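Local coordinates for major capsid protein P2 (Pseudoalteromonas phage pm2, PDB 2VVF) that builds the icosahedral protein shell of a lipid-containing marine bacteriophage as a homotrimeric double jelly-roll major capsid protein, at residues Arg48-Gly53 and Glu115-Ile120; Thr70-Lys75 and Arg87-Gly92; Thr158-Asp163 and Asp241-Ile246. One frame throughout, in Å; residues are numbered along the deposited sequence.

Interaction 1 (Arg48-Gly53 and Glu115-Ile120)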
loop_
_atom_site.group_PDB
_atom_site.type_symbol
_atom_site.label_atom_id
_atom_site.label_comp_id
_atom_site.label_asym_id
_atom_site.label_seq_id
_atom_site.Cartn_x
_atom_site.Cartn_y
_atom_site.Cartn_z
ATOM N N ARG A 48 -17.288 24.632 -7.899
ATOM C CA ARG A 48 -18.215 24.334 -6.820
ATOM C C ARG A 48 -19.009 23.063 -7.072
ATOM O O ARG A 48 -19.608 22.887 -8.132
ATOM C CB ARG A 48 -19.177 25.505 -6.595
ATOM C CG ARG A 48 -18.591 26.871 -6.920
ATOM C CD ARG A 48 -19.681 27.884 -7.246
ATOM N NE ARG A 48 -20.081 27.831 -8.651
ATOM C CZ ARG A 48 -19.627 28.653 -9.593
ATOM N NH1 ARG A 48 -18.752 29.600 -9.285
ATOM N NH2 ARG A 48 -20.047 28.528 -10.844
ATOM N N VAL A 49 -19.017 22.184 -6.075
ATOM C CA VAL A 49 -19.784 20.950 -6.137
ATOM C C VAL A 49 -21.083 21.225 -5.390
ATOM O O VAL A 49 -21.070 21.490 -4.188
ATOM C CB VAL A 49 -19.009 19.774 -5.512
ATOM C CG1 VAL A 49 -19.871 18.526 -5.479
ATOM C CG2 VAL A 49 -17.720 19.516 -6.281
ATOM N N GLU A 50 -22.197 21.219 -6.113
ATOM C CA GLU A 50 -23.486 21.525 -5.507
ATOM C C GLU A 50 -24.482 20.373 -5.521
ATOM O O GLU A 50 -24.701 19.732 -6.549
ATOM C CB GLU A 50 -24.107 22.759 -6.160
ATOM C CG GLU A 50 -23.167 23.948 -6.252
ATOM C CD GLU A 50 -23.832 25.163 -6.857
ATOM O OE1 GLU A 50 -24.902 25.006 -7.483
ATOM O OE2 GLU A 50 -23.288 26.277 -6.704
ATOM N N LEU A 51 -25.097 20.139 -4.367
ATOM C CA LEU A 51 -26.108 19.103 -4.219
ATOM C C LEU A 51 -27.426 19.791 -3.888
ATOM O O LEU A 51 -27.573 20.380 -2.815
ATOM C CB LEU A 51 -25.731 18.147 -3.085
ATOM C CG LEU A 51 -24.389 17.416 -3.178
ATOM C CD1 LEU A 51 -24.397 16.181 -2.288
ATOM C CD2 LEU A 51 -24.069 17.042 -4.616
ATOM N N ASP A 52 -28.369 19.749 -4.823
ATOM C CA ASP A 52 -29.665 20.388 -4.626
ATOM C C ASP A 52 -29.532 21.907 -4.523
ATOM O O ASP A 52 -30.300 22.559 -3.816
ATOM C CB ASP A 52 -30.364 19.827 -3.383
ATOM C CG ASP A 52 -31.165 18.573 -3.679
ATOM O OD1 ASP A 52 -31.116 18.093 -4.830
ATOM O OD2 ASP A 52 -31.846 18.066 -2.762
ATOM N N GLY A 53 -28.553 22.462 -5.230
ATOM C CA GLY A 53 -28.330 23.903 -5.238
ATOM C C GLY A 53 -27.438 24.395 -4.101
ATOM O O GLY A 53 -26.998 25.544 -4.107
ATOM N N GLU A 115 -24.503 19.012 -9.337
ATOM C CA GLU A 115 -23.745 19.812 -10.285
ATOM C C GLU A 115 -22.308 20.105 -9.871
ATOM O O GLU A 115 -21.979 20.166 -8.685
ATOM C CB GLU A 115 -24.467 21.144 -10.501
ATOM C CG GLU A 115 -24.797 21.462 -11.945
ATOM C CD GLU A 115 -25.777 22.612 -12.068
ATOM O OE1 GLU A 115 -26.994 22.370 -11.938
ATOM O OE2 GLU A 115 -25.330 23.760 -12.277
ATOM N N ILE A 116 -21.469 20.340 -10.875
ATOM C CA ILE A 116 -20.084 20.732 -10.662
ATOM C C ILE A 116 -19.865 21.983 -11.505
ATOM O O ILE A 116 -19.521 21.900 -12.684
ATOM C CB ILE A 116 -19.092 19.618 -11.038
ATOM C CG1 ILE A 116 -19.208 18.448 -10.062
ATOM C CG2 ILE A 116 -17.670 20.155 -11.033
ATOM C CD1 ILE A 116 -18.211 17.342 -10.329
ATOM N N LYS A 117 -20.129 23.137 -10.906
ATOM C CA LYS A 117 -20.009 24.410 -11.602
ATOM C C LYS A 117 -18.595 24.973 -11.553
ATOM O O LYS A 117 -17.825 24.674 -10.642
ATOM C CB LYS A 117 -21.003 25.425 -11.034
ATOM C CG LYS A 117 -22.460 25.032 -11.209
ATOM C CD LYS A 117 -23.346 25.726 -10.187
ATOM C CE LYS A 117 -23.900 27.034 -10.729
ATOM N NZ LYS A 117 -25.261 27.322 -10.198
ATOM N N PHE A 118 -18.269 25.799 -12.541
ATOM C CA PHE A 118 -16.955 26.422 -12.626
ATOM C C PHE A 118 -16.962 27.503 -13.700
ATOM O O PHE A 118 -17.828 27.517 -14.572
ATOM C CB PHE A 118 -15.880 25.375 -12.936
ATOM C CG PHE A 118 -16.099 24.645 -14.231
ATOM C CD1 PHE A 118 -16.858 23.487 -14.271
ATOM C CD2 PHE A 118 -15.554 25.124 -15.414
ATOM C CE1 PHE A 118 -17.067 22.818 -15.463
ATOM C CE2 PHE A 118 -15.759 24.458 -16.609
ATOM C CZ PHE A 118 -16.516 23.303 -16.633
ATOM N N ASP A 119 -15.992 28.407 -13.628
ATOM C CA ASP A 119 -15.880 29.491 -14.593
ATOM C C ASP A 119 -14.593 29.357 -15.402
ATOM O O ASP A 119 -13.523 29.104 -14.845
ATOM C CB ASP A 119 -15.900 30.846 -13.881
ATOM C CG ASP A 119 -17.058 30.978 -12.910
ATOM O OD1 ASP A 119 -18.159 30.479 -13.224
ATOM O OD2 ASP A 119 -16.867 31.582 -11.834
ATOM N N ILE A 120 -14.698 29.526 -16.715
ATOM C CA ILE A 120 -13.529 29.444 -17.581
ATOM C C ILE A 120 -12.926 30.833 -17.757
ATOM O O ILE A 120 -13.604 31.766 -18.193
ATOM C CB ILE A 120 -13.865 28.796 -18.940
ATOM C CG1 ILE A 120 -14.676 27.515 -18.736
ATOM C CG2 ILE A 120 -12.590 28.507 -19.723
ATOM C CD1 ILE A 120 -14.979 26.773 -20.021
#
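Arg48 lays its guanidinium across the base of Lys117, NH2 lying 3.3 Å from Lys117 CB, on a sheet of the N-terminal jelly roll in this double jelly-roll capsid protein. The strands 44-51 and 114-120 are the two inner, antiparallel strands of a four-stranded sheet of order 18-23, 114-120, 44-51, 54-59; their short segments run at 147° to each other. Arg48 with Lys117 and Glu50 with Glu115 are hydrogen-bonded pairs, and Val49 with Ile116 is the non-hydrogen-bonded pair between them. Arg48 N gives a nearly straight bond to Lys117 O (2.8 Å), whereas the return bond from Lys117 N to Arg48 O is more bent, 138° at the hydrogen. The charged side chains share one face. A bend at chi3 (-85°) swings NE of Arg48 over Lys117 CB, and beyond it the guanidinium presents an edge to Asp119, NH2 and OD1 forming a long salt bridge of 3.6 Å. Asp119 is held more firmly by its bonds to Ser18 and Asn46. Glu50, extended beyond CG, crosses the lysine farther out: its OE1 rests on Lys117 CD at 3.2 Å and forms a salt bridge with Lys117 NZ at 3.6 Å. Lys117 thus touches Arg48 with CB and Glu50 with CD. The opposite face is apolar and buried: Val49 and Ile116 point there, with Phe118 packing on Ile44 and Val47 of strand 44-51. On that face, Val49 CG2 lies 4.2 Å from Ile116 CG1.

Interaction 2 (Thr70-Lys75 and Arg87-Gly92)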
loop_
_atom_site.group_PDB
_atom_site.type_symbol
_atom_site.label_atom_id
_atom_site.label_comp_id
_atom_site.label_asym_id
_atom_site.label_seq_id
_atom_site.Cartn_x
_atom_site.Cartn_y
_atom_site.Cartn_z
ATOM N N THR A 70 -2.365 15.290 -5.313
ATOM C CA THR A 70 -0.915 15.163 -5.193
ATOM C C THR A 70 -0.507 14.890 -3.748
ATOM O O THR A 70 0.396 14.090 -3.486
ATOM C CB THR A 70 -0.196 16.412 -5.738
ATOM O OG1 THR A 70 -0.609 16.657 -7.088
ATOM C CG2 THR A 70 1.311 16.220 -5.703
ATOM N N ARG A 71 -1.172 15.564 -2.814
ATOM C CA ARG A 71 -0.883 15.411 -1.390
ATOM C C ARG A 71 -1.013 13.969 -0.905
ATOM O O ARG A 71 -0.225 13.513 -0.076
ATOM C CB ARG A 71 -1.789 16.320 -0.559
ATOM C CG ARG A 71 -1.165 16.776 0.744
ATOM C CD ARG A 71 -2.169 17.530 1.592
ATOM N NE ARG A 71 -3.209 16.650 2.115
ATOM C CZ ARG A 71 -3.018 15.760 3.084
ATOM N NH1 ARG A 71 -1.821 15.625 3.641
ATOM N NH2 ARG A 71 -4.025 15.005 3.496
ATOM N N HIS A 72 -2.022 13.264 -1.410
ATOM C CA HIS A 72 -2.259 11.876 -1.027
ATOM C C HIS A 72 -1.455 10.930 -1.906
ATOM O O HIS A 72 -1.560 9.707 -1.780
ATOM C CB HIS A 72 -3.744 11.541 -1.134
ATOM C CG HIS A 72 -4.597 12.258 -0.137
ATOM N ND1 HIS A 72 -4.574 11.965 1.209
ATOM C CD2 HIS A 72 -5.502 13.255 -0.291
ATOM C CE1 HIS A 72 -5.431 12.748 1.842
ATOM N NE2 HIS A 72 -6.006 13.540 0.956
ATOM N N LYS A 73 -0.661 11.507 -2.804
ATOM C CA LYS A 73 0.162 10.733 -3.723
ATOM C C LYS A 73 -0.690 9.904 -4.672
ATOM O O LYS A 73 -0.345 8.770 -5.000
ATOM C CB LYS A 73 1.139 9.840 -2.961
ATOM C CG LYS A 73 2.230 10.606 -2.235
ATOM C CD LYS A 73 3.579 9.934 -2.405
ATOM C CE LYS A 73 4.675 10.733 -1.729
ATOM N NZ LYS A 73 5.659 9.847 -1.053
ATOM N N ARG A 74 -1.806 10.475 -5.110
ATOM C CA ARG A 74 -2.685 9.796 -6.052
ATOM C C ARG A 74 -2.123 9.993 -7.457
ATOM O O ARG A 74 -1.358 10.927 -7.698
ATOM C CB ARG A 74 -4.105 10.365 -5.971
ATOM C CG ARG A 74 -4.819 10.087 -4.661
ATOM C CD ARG A 74 -5.985 11.041 -4.475
ATOM N NE ARG A 74 -6.763 10.733 -3.279
ATOM C CZ ARG A 74 -7.679 11.543 -2.758
ATOM N NH1 ARG A 74 -7.935 12.711 -3.332
ATOM N NH2 ARG A 74 -8.338 11.186 -1.665
ATOM N N LYS A 75 -2.494 9.110 -8.378
ATOM C CA LYS A 75 -2.006 9.195 -9.749
ATOM C C LYS A 75 -2.362 10.523 -10.409
ATOM O O LYS A 75 -3.537 10.870 -10.546
ATOM C CB LYS A 75 -2.532 8.027 -10.584
ATOM C CG LYS A 75 -2.009 7.994 -12.011
ATOM C CD LYS A 75 -0.501 8.165 -12.057
ATOM C CE LYS A 75 -0.004 8.237 -13.491
ATOM N NZ LYS A 75 1.399 8.720 -13.571
ATOM N N ARG A 87 -12.452 7.910 -0.910
ATOM C CA ARG A 87 -11.101 8.167 -0.420
ATOM C C ARG A 87 -10.287 6.878 -0.325
ATOM O O ARG A 87 -10.480 6.070 0.581
ATOM C CB ARG A 87 -11.149 8.903 0.920
ATOM C CG ARG A 87 -11.934 10.210 0.858
ATOM C CD ARG A 87 -11.851 10.981 2.162
ATOM N NE ARG A 87 -10.501 11.476 2.418
ATOM C CZ ARG A 87 -10.182 12.762 2.522
ATOM N NH1 ARG A 87 -11.116 13.694 2.393
ATOM N NH2 ARG A 87 -8.927 13.117 2.758
ATOM N N PRO A 88 -9.389 6.693 -1.287
ATOM C CA PRO A 88 -8.562 5.489 -1.381
ATOM C C PRO A 88 -7.611 5.251 -0.208
ATOM O O PRO A 88 -7.147 4.130 0.001
ATOM C CB PRO A 88 -7.753 5.718 -2.666
ATOM C CG PRO A 88 -8.475 6.809 -3.409
ATOM C CD PRO A 88 -9.081 7.665 -2.350
ATOM N N GLU A 89 -7.308 6.306 0.541
ATOM C CA GLU A 89 -6.379 6.205 1.662
ATOM C C GLU A 89 -7.042 5.745 2.959
ATOM O O GLU A 89 -6.364 5.479 3.955
ATOM C CB GLU A 89 -5.669 7.544 1.884
ATOM C CG GLU A 89 -4.925 8.063 0.665
ATOM C CD GLU A 89 -5.850 8.670 -0.374
ATOM O OE1 GLU A 89 -6.987 9.047 -0.016
ATOM O OE2 GLU A 89 -5.437 8.772 -1.548
ATOM N N MET A 90 -8.368 5.656 2.943
ATOM C CA MET A 90 -9.118 5.246 4.126
ATOM C C MET A 90 -8.787 3.832 4.588
ATOM O O MET A 90 -8.604 2.926 3.774
ATOM C CB MET A 90 -10.624 5.379 3.882
ATOM C CG MET A 90 -11.086 6.797 3.587
ATOM S SD MET A 90 -10.342 8.023 4.679
ATOM C CE MET A 90 -11.124 7.625 6.233
ATOM N N LYS A 91 -8.721 3.656 5.905
ATOM C CA LYS A 91 -8.455 2.357 6.516
ATOM C C LYS A 91 -9.546 2.081 7.548
ATOM O O LYS A 91 -9.907 2.961 8.328
ATOM C CB LYS A 91 -7.081 2.349 7.191
ATOM C CG LYS A 91 -5.920 2.643 6.252
ATOM C CD LYS A 91 -5.428 1.383 5.564
ATOM C CE LYS A 91 -5.084 0.299 6.572
ATOM N NZ LYS A 91 -4.763 -0.994 5.907
ATOM N N GLY A 92 -10.086 0.867 7.532
ATOM C CA GLY A 92 -11.158 0.500 8.451
ATOM C C GLY A 92 -10.641 0.106 9.830
ATOM O O GLY A 92 -9.556 -0.461 9.963
HETATM O O HOH W 1 -6.796 15.247 3.491
#
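Arg74 and Glu89 meet at about a right angle, and the arginine grips the carboxylate side-on: NE bonds to OE2 at 2.9 Å and NH2 to OE1 at 3.0 Å. Both oxygens are met on their syn sides, but the guanidinium and carboxylate planes are turned 40° apart, so each bond is somewhat tilted. Arg74 reaches across fully extended from CG to NE, while Glu89 folds back at chi2 (77°), which turns its CD toward His72 and Arg74. The carboxylate lies over one face of the His72 ring, tilted 25° to it, with Glu89 OE1 3.9 Å above the ring plane and offset toward the rim. His72 CD2 in turn sits over the centre of the Arg74 guanidinium, 3.7 Å above it. The Arg87 guanidinium is nearly perpendicular to the imidazole, its NH2 3.5 Å from His72 NE2 without a hydrogen bond; a water takes a bond from Arg71 NH2 and a weak one from Arg87 NH2. Pro88 CD lies beside Arg74 NH2. Glu89 is offered by a type I turn from Arg87 to Met90, and His72 and Arg74 flank Lys73, the positive-phi residue of the Schellman motif that ends helix 63-71. Asn69 of that helix holds Arg74 NH1, and Lys212 binds His72 ND1. The contact thus ties the C-terminal end of helix 63-71 to the loop between strand 80-84 and helix 97-102, where Arg87 also bonds Thr145 of strand 143-154.

Interaction 3 (Thr158-Asp163 and Asp241-Ile246)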
loop_
_atom_site.group_PDB
_atom_site.type_symbol
_atom_site.label_atom_id
_atom_site.label_comp_id
_atom_site.label_asym_id
_atom_site.label_seq_id
_atom_site.Cartn_x
_atom_site.Cartn_y
_atom_site.Cartn_z
ATOM N N THR A 158 2.984 36.171 15.622
ATOM C CA THR A 158 2.002 35.139 15.930
ATOM C C THR A 158 0.566 35.545 15.628
ATOM O O THR A 158 0.078 36.554 16.136
ATOM C CB THR A 158 2.127 34.684 17.396
ATOM O OG1 THR A 158 3.429 34.129 17.621
ATOM C CG2 THR A 158 1.075 33.646 17.722
ATOM N N THR A 159 -0.128 34.715 14.857
ATOM C CA THR A 159 -1.530 34.951 14.538
ATOM C C THR A 159 -2.370 33.799 15.075
ATOM O O THR A 159 -1.937 32.647 15.062
ATOM C CB THR A 159 -1.759 35.132 13.029
ATOM O OG1 THR A 159 -0.712 35.939 12.475
ATOM C CG2 THR A 159 -3.100 35.806 12.782
ATOM N N GLU A 160 -3.572 34.112 15.547
ATOM C CA GLU A 160 -4.471 33.095 16.080
ATOM C C GLU A 160 -5.804 33.080 15.335
ATOM O O GLU A 160 -6.435 34.120 15.149
ATOM C CB GLU A 160 -4.704 33.318 17.574
ATOM C CG GLU A 160 -3.459 33.133 18.427
ATOM C CD GLU A 160 -3.777 33.036 19.906
ATOM O OE1 GLU A 160 -4.915 32.657 20.249
ATOM O OE2 GLU A 160 -2.893 33.350 20.728
ATOM N N ILE A 161 -6.220 31.894 14.904
ATOM C CA ILE A 161 -7.474 31.728 14.178
ATOM C C ILE A 161 -8.405 30.787 14.939
ATOM O O ILE A 161 -8.213 29.571 14.930
ATOM C CB ILE A 161 -7.222 31.223 12.748
ATOM C CG1 ILE A 161 -6.338 32.214 11.988
ATOM C CG2 ILE A 161 -8.540 30.994 12.022
ATOM C CD1 ILE A 161 -5.458 31.569 10.940
ATOM N N ALA A 162 -9.408 31.356 15.599
ATOM C CA ALA A 162 -10.345 30.566 16.391
ATOM C C ALA A 162 -11.793 30.690 15.927
ATOM O O ALA A 162 -12.704 30.182 16.582
ATOM C CB ALA A 162 -10.229 30.940 17.864
ATOM N N ASP A 163 -12.008 31.366 14.804
ATOM C CA ASP A 163 -13.358 31.565 14.284
ATOM C C ASP A 163 -13.745 30.609 13.158
ATOM O O ASP A 163 -14.593 30.931 12.329
ATOM C CB ASP A 163 -13.565 33.019 13.850
ATOM C CG ASP A 163 -12.604 33.448 12.756
ATOM O OD1 ASP A 163 -11.571 32.770 12.566
ATOM O OD2 ASP A 163 -12.880 34.470 12.091
ATOM N N ASP A 241 -13.542 26.042 22.586
ATOM C CA ASP A 241 -12.516 26.746 21.828
ATOM C C ASP A 241 -11.743 25.841 20.873
ATOM O O ASP A 241 -11.159 24.838 21.278
ATOM C CB ASP A 241 -11.548 27.459 22.778
ATOM C CG ASP A 241 -10.686 28.490 22.074
ATOM O OD1 ASP A 241 -11.240 29.490 21.568
ATOM O OD2 ASP A 241 -9.451 28.311 22.041
ATOM N N LEU A 242 -11.746 26.219 19.600
ATOM C CA LEU A 242 -11.018 25.507 18.556
ATOM C C LEU A 242 -10.056 26.554 18.006
ATOM O O LEU A 242 -10.453 27.431 17.235
ATOM C CB LEU A 242 -11.986 25.045 17.465
ATOM C CG LEU A 242 -11.528 23.961 16.488
ATOM C CD1 LEU A 242 -10.228 24.353 15.802
ATOM C CD2 LEU A 242 -11.398 22.619 17.186
ATOM N N ARG A 243 -8.810 26.508 18.465
ATOM C CA ARG A 243 -7.835 27.528 18.103
ATOM C C ARG A 243 -6.619 27.069 17.309
ATOM O O ARG A 243 -6.152 25.939 17.444
ATOM C CB ARG A 243 -7.392 28.276 19.360
ATOM C CG ARG A 243 -6.378 29.374 19.124
ATOM C CD ARG A 243 -6.221 30.211 20.377
ATOM N NE ARG A 243 -7.505 30.458 21.025
ATOM C CZ ARG A 243 -8.216 31.570 20.871
ATOM N NH1 ARG A 243 -7.763 32.545 20.097
ATOM N NH2 ARG A 243 -9.379 31.708 21.493
ATOM N N LEU A 244 -6.087 27.989 16.512
ATOM C CA LEU A 244 -4.908 27.743 15.695
ATOM C C LEU A 244 -3.923 28.883 15.938
ATOM O O LEU A 244 -4.261 30.050 15.746
ATOM C CB LEU A 244 -5.302 27.713 14.216
ATOM C CG LEU A 244 -4.600 26.736 13.271
ATOM C CD1 LEU A 244 -4.790 25.300 13.731
ATOM C CD2 LEU A 244 -5.129 26.917 11.856
ATOM N N LYS A 245 -2.717 28.548 16.385
ATOM C CA LYS A 245 -1.688 29.553 16.643
ATOM C C LYS A 245 -0.609 29.466 15.571
ATOM O O LYS A 245 0.192 28.531 15.556
ATOM C CB LYS A 245 -1.078 29.363 18.031
ATOM C CG LYS A 245 -2.023 29.693 19.177
ATOM C CD LYS A 245 -1.281 29.762 20.504
ATOM C CE LYS A 245 -2.151 30.363 21.596
ATOM N NZ LYS A 245 -2.448 29.381 22.675
ATOM N N ILE A 246 -0.610 30.434 14.660
ATOM C CA ILE A 246 0.338 30.438 13.552
ATOM C C ILE A 246 1.507 31.394 13.741
ATOM O O ILE A 246 1.319 32.595 13.934
ATOM C CB ILE A 246 -0.369 30.694 12.211
ATOM C CG1 ILE A 246 -1.478 29.663 11.988
ATOM C CG2 ILE A 246 0.634 30.676 11.068
ATOM C CD1 ILE A 246 -2.872 30.239 12.076
HETATM O O HOH W 2 -12.590 29.406 18.905
#
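Glu160 and Lys245 lie side by side and point the same way, their CG atoms 3.8 Å apart, at the edge of a sheet in the C-terminal jelly roll. Strand 157-161 is an outermost strand of this four-stranded antiparallel sheet within the chain, and strand 242-248 is its inner neighbour; the short segments run at 163°. Glu160 and Lys245 form the non-hydrogen-bonded pair. Next to them, Thr159 and Ile246 exchange two backbone bonds, Thr159 N to Ile246 O at 2.7 Å and Ile246 N to Thr159 O at 2.6 Å. Farther on, Ile161 N bonds Leu244 O, but the return bond from Leu244 N to Ile161 O is weak. Beyond it, Ala162 CB covers one face of the Arg243 guanidinium, 3.6 Å above its plane and offset toward the rim.

The next shell fixes that guanidinium. CG of Arg243 stands anti to the backbone N (chi1 -180°), and the chain bends at chi3. NE then bonds Asp241 OD2 on its syn lone pair at 3.1 Å, while NH2 makes a weaker bond to OD1. Glu160 probably completes this salt-bridge network from the other strand through OE1 and NH1, although the position of OE1 is less certain. Lys245 NZ lies beyond salt-bridge distance from Glu160 and bonds Gln188 of strand 182-189 instead. On the other face Ile161, Leu244 and Ile246 are buried, with Phe187 against Leu244 and Leu154 of strand 143-154 against Ile246. Near Ala162 a water sits within bonding reach of Ala162 O and Asp241 OD1, 3.0 Å from the latter.

Interactions 1 and 3 are antiparallel strand pairs in matching four-stranded sheets of order 1-4-2-3, but not the same pair: interaction 1 joins the two inner strands, interaction 3 an inner strand and an outermost one. They belong to the N-terminal and C-terminal jelly rolls, their centres about 31 Å apart. Interaction 2 falls within the chain between the two strands of interaction 1, yet lies across the chain's centre from it, with nearest atoms about 12 Å apart. It is about 14 Å from interaction 3 by nearest atoms. The calcium ion, bound at Ala105, Pro141 and Trp143, is about 10 Å from the Arg87 side chain and about 12 Å from that of Val49.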